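Side-chain contacts in ICChI, a glycosylated chitinase (Ipomoea carnea, PDB 6IDN), which hydrolyses chitin and also has lysozyme activity, probably cleaving glycosidic bonds at the mouth of a family 18 TIM barrel: residues Ala157-Glu161 against Phe162-Tyr166; Phe230-Ala233 against Asp234-Ile237. One frame throughout, in Å; residues are numbered along the deposited sequence. Where two conformers were deposited one is given.

Contact 1: Ala157-Glu161 against Phe162-Tyr166; sequences APACE and FPDYY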
# COMPACT_ATOMS: atom_id res chain seq x y z
N ALA A 157 -4.93 -1.22 -2.69
CA ALA A 157 -4.41 -0.33 -3.73
C ALA A 157 -5.02 -0.66 -5.09
O ALA A 157 -4.33 -1.08 -6.02
CB ALA A 157 -2.87 -0.42 -3.80
N PRO A 158 -6.33 -0.44 -5.24
CA PRO A 158 -6.95 -0.68 -6.55
C PRO A 158 -6.56 0.39 -7.55
O PRO A 158 -6.16 1.50 -7.20
CB PRO A 158 -8.45 -0.60 -6.24
CG PRO A 158 -8.53 0.44 -5.13
CD PRO A 158 -7.27 0.17 -4.28
N ALA A 159 -6.73 0.06 -8.83
CA ALA A 159 -6.62 1.07 -9.87
C ALA A 159 -7.93 1.85 -9.96
O ALA A 159 -8.95 1.46 -9.38
CB ALA A 159 -6.27 0.42 -11.21
N CYS A 160 -7.91 2.97 -10.68
CA CYS A 160 -9.03 3.90 -10.53
C CYS A 160 -10.30 3.50 -11.26
O CYS A 160 -11.35 4.07 -10.96
CB CYS A 160 -8.63 5.32 -10.96
SG CYS A 160 -7.88 5.55 -12.62
N GLU A 161 -10.26 2.55 -12.21
CA GLU A 161 -11.48 2.19 -12.93
C GLU A 161 -12.32 1.29 -12.03
O GLU A 161 -11.91 0.19 -11.67
CB GLU A 161 -11.15 1.51 -14.26
CG GLU A 161 -12.30 1.52 -15.26
CD GLU A 161 -11.87 1.24 -16.68
OE1 GLU A 161 -10.66 0.99 -16.92
OE2 GLU A 161 -12.75 1.27 -17.56
N PHE A 162 -13.48 1.79 -11.63
CA PHE A 162 -14.35 1.14 -10.66
C PHE A 162 -15.40 0.29 -11.36
O PHE A 162 -15.99 0.73 -12.36
CB PHE A 162 -15.04 2.20 -9.79
CG PHE A 162 -15.91 1.64 -8.70
CD1 PHE A 162 -17.22 1.26 -8.97
CD2 PHE A 162 -15.42 1.48 -7.42
CE1 PHE A 162 -18.03 0.73 -7.98
CE2 PHE A 162 -16.22 0.96 -6.41
CZ PHE A 162 -17.54 0.58 -6.70
N PRO A 163 -15.66 -0.94 -10.89
CA PRO A 163 -15.00 -1.62 -9.78
C PRO A 163 -13.70 -2.29 -10.22
O PRO A 163 -13.59 -2.64 -11.40
CB PRO A 163 -16.04 -2.66 -9.35
CG PRO A 163 -16.77 -2.99 -10.61
CD PRO A 163 -16.79 -1.72 -11.43
N ASP A 164 -12.74 -2.42 -9.31
CA ASP A 164 -11.45 -3.03 -9.62
C ASP A 164 -11.59 -4.55 -9.64
O ASP A 164 -12.06 -5.15 -8.68
CB ASP A 164 -10.42 -2.61 -8.56
CG ASP A 164 -9.05 -3.13 -8.86
OD1 ASP A 164 -8.30 -2.45 -9.59
OD2 ASP A 164 -8.72 -4.23 -8.39
N TYR A 165 -11.18 -5.17 -10.76
CA TYR A 165 -11.32 -6.62 -10.88
C TYR A 165 -10.66 -7.34 -9.72
O TYR A 165 -11.25 -8.26 -9.12
CB TYR A 165 -10.71 -7.13 -12.20
CG TYR A 165 -10.39 -8.63 -12.17
CD1 TYR A 165 -11.39 -9.58 -12.26
CD2 TYR A 165 -9.08 -9.08 -12.06
CE1 TYR A 165 -11.11 -10.95 -12.23
CE2 TYR A 165 -8.78 -10.45 -12.03
CZ TYR A 165 -9.80 -11.38 -12.12
OH TYR A 165 -9.50 -12.74 -12.10
N TYR A 166 -9.43 -6.96 -9.38
CA TYR A 166 -8.65 -7.75 -8.44
C TYR A 166 -9.13 -7.56 -7.02
O TYR A 166 -9.09 -8.51 -6.22
CB TYR A 166 -7.17 -7.40 -8.52
CG TYR A 166 -6.60 -7.70 -9.88
CD1 TYR A 166 -6.22 -8.99 -10.22
CD2 TYR A 166 -6.48 -6.70 -10.82
CE1 TYR A 166 -5.73 -9.26 -11.50
CE2 TYR A 166 -5.99 -6.96 -12.08
CZ TYR A 166 -5.61 -8.24 -12.41
OH TYR A 166 -5.12 -8.47 -13.68
O HOH W 1 -9.66 -0.94 -11.74
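Asp164 folds back against Pro158 and Ala159, and its side chain draws together the two arms of the loop that leaves strand 153-156 of the TIM barrel. Its CB rests on the pyrrolidine ring, 3.6 Å from CB of Pro158, and CG stays over the same atom. This direction follows from the first torsion, which sets CG anti to the backbone N (chi1 -177°). At the tip the two oxygens part company. OD1 accepts the backbone N-H of Ala159, with N to OD1 3.1 Å; the donor comes from well above the carboxylate plane, about 50° out of it, and the bond is moderately bent (151° at the hydrogen). OD2 accepts from the backbone N of Leu167, in the turn that leads into helix 168-171.

A water bridges Asp164 OD1 (3.0 Å) and the carbonyl O of Glu161 (a very short 2.5 Å, to be read with caution); it cannot serve every acceptor around it at once.

Farther round the bend, the side chains splay outward. Glu161 extends away from the turn, where OE1 forms a salt bridge with Arg188 and a hydrogen bond with Asn186. The peptide bond before Pro163 is cis, consistent with the proline lying beside the preceding aromatic side chain; Pro163 CB sits about 4.1 Å above one face of the Phe162 ring, offset toward its rim. Phe162 also meets Trp206 edge-to-face and touches an N-acetylglucosamine of the glycan, while Cys160 is tied to Cys189 by a disulfide.

One carboxylate thus serves backbone N-H groups on both arms of the loop, and the N-H donors at its two oxygens would be expected to favour the ionised form of this buried acid.

Contact 2: Phe230-Ala233 against Asp234-Ile237; sequences FIEA and DDLI. With CA (calcium ion), chain E.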
# COMPACT_ATOMS: atom_id res chain seq x y z
N PHE A 230 0.60 11.66 -13.68
CA PHE A 230 1.28 12.68 -12.89
C PHE A 230 0.53 14.01 -12.97
O PHE A 230 0.08 14.42 -14.05
CB PHE A 230 2.73 12.88 -13.37
CG PHE A 230 3.46 13.96 -12.62
CD1 PHE A 230 3.92 13.74 -11.32
CD2 PHE A 230 3.68 15.21 -13.20
CE1 PHE A 230 4.57 14.74 -10.63
CE2 PHE A 230 4.34 16.20 -12.51
CZ PHE A 230 4.78 15.96 -11.22
N ILE A 231 0.40 14.67 -11.82
CA ILE A 231 -0.21 16.00 -11.70
C ILE A 231 0.87 16.93 -11.14
O ILE A 231 1.41 16.66 -10.06
CB ILE A 231 -1.44 15.98 -10.78
CG1 ILE A 231 -2.38 14.83 -11.14
CG2 ILE A 231 -2.20 17.32 -10.83
CD1 ILE A 231 -3.61 14.73 -10.21
N GLU A 232 1.18 18.00 -11.86
CA GLU A 232 2.14 18.96 -11.34
C GLU A 232 1.64 19.48 -10.00
O GLU A 232 0.43 19.63 -9.79
CB GLU A 232 2.35 20.10 -12.34
CG GLU A 232 3.44 21.07 -11.97
CD GLU A 232 2.91 22.21 -11.12
OE1 GLU A 232 1.72 22.55 -11.30
OE2 GLU A 232 3.68 22.77 -10.30
N ALA A 233 2.57 19.73 -9.08
CA ALA A 233 2.20 19.99 -7.69
C ALA A 233 1.22 21.16 -7.57
O ALA A 233 0.23 21.07 -6.83
CB ALA A 233 3.46 20.24 -6.86
N ASP A 234 1.47 22.25 -8.30
CA ASP A 234 0.60 23.42 -8.16
C ASP A 234 -0.81 23.12 -8.66
O ASP A 234 -1.80 23.60 -8.08
CB ASP A 234 1.22 24.61 -8.88
CG ASP A 234 2.40 25.18 -8.13
OD1 ASP A 234 2.40 25.12 -6.88
OD2 ASP A 234 3.33 25.70 -8.77
N ASP A 235 -0.93 22.32 -9.72
CA ASP A 235 -2.25 21.92 -10.21
C ASP A 235 -2.96 21.03 -9.21
O ASP A 235 -4.18 21.12 -9.05
CB ASP A 235 -2.12 21.18 -11.54
CG ASP A 235 -1.81 22.10 -12.71
OD1 ASP A 235 -1.74 23.35 -12.58
OD2 ASP A 235 -1.63 21.54 -13.80
N LEU A 236 -2.23 20.10 -8.59
CA LEU A 236 -2.84 19.27 -7.56
C LEU A 236 -3.41 20.14 -6.44
O LEU A 236 -4.55 19.96 -6.00
CB LEU A 236 -1.81 18.28 -7.00
CG LEU A 236 -2.34 17.34 -5.93
CD1 LEU A 236 -3.30 16.34 -6.56
CD2 LEU A 236 -1.20 16.61 -5.23
N ILE A 237 -2.62 21.11 -6.00
CA ILE A 237 -3.02 21.96 -4.88
C ILE A 237 -4.22 22.82 -5.25
O ILE A 237 -5.11 23.06 -4.42
CB ILE A 237 -1.82 22.81 -4.44
CG1 ILE A 237 -0.76 21.92 -3.79
CG2 ILE A 237 -2.27 23.93 -3.50
CD1 ILE A 237 0.62 22.56 -3.76
CA CA E . -2.04 22.60 -15.71
O HOH W 2 -1.23 24.46 -14.78
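Glu232 caps the helix containing Asp234 and Asp235 with both oxygens of its carboxylate, although the two residues it caps are themselves acidic and one of them holds a calcium ion. As the N-cap of helix 233-244 in the TIM barrel, Glu232 turns sharply at its second torsion (chi2 -90°), which brings the carboxylate back over the first turn. OE2 accepts from Asp234 N at 3.0 Å in a nearly straight bond (166°), and OE1 takes Asp235 N at 3.1 Å; each donor lies above the carboxylate plane. Glu232 O then receives Leu236 N, which starts the regular helical bonding.

The cost is charge: OE2 of Glu232 stands 3.3 Å from OD2 of Asp234, the two carboxylates being steeply inclined to each other. The helix N-H groups that Glu232 accepts probably offset part of this repulsion. On the inner side, Ile231 and Leu236 cross at about a right angle, CG2 meeting CB at 4.0 Å, and both pack on Leu218 of strand 213-219.

Asp235 binds calcium through one oxygen, OD2 at 2.2 Å, while its OD1 accepts a hydrogen bond from a water that is also bound to the metal.

Contacts 1 and 2 lie in different parts of the barrel, their centres about 23 Å apart and their nearest atoms about 10 Å, and they do not touch. Contact 1 belongs to a loop between strand 153-156 and helix 168-171, whereas contact 2 spans the entry to helix 233-244, farther from the centre of the chain. Both are partly buried, and in each an acidic side chain accepts backbone N-H groups. In 157-166 that acid is buried and joins two arms of an irregular loop; in 230-237 it is partly exposed, serves successive residues of one helical turn, and lies among other carboxylates, one of which, Asp235, binds calcium.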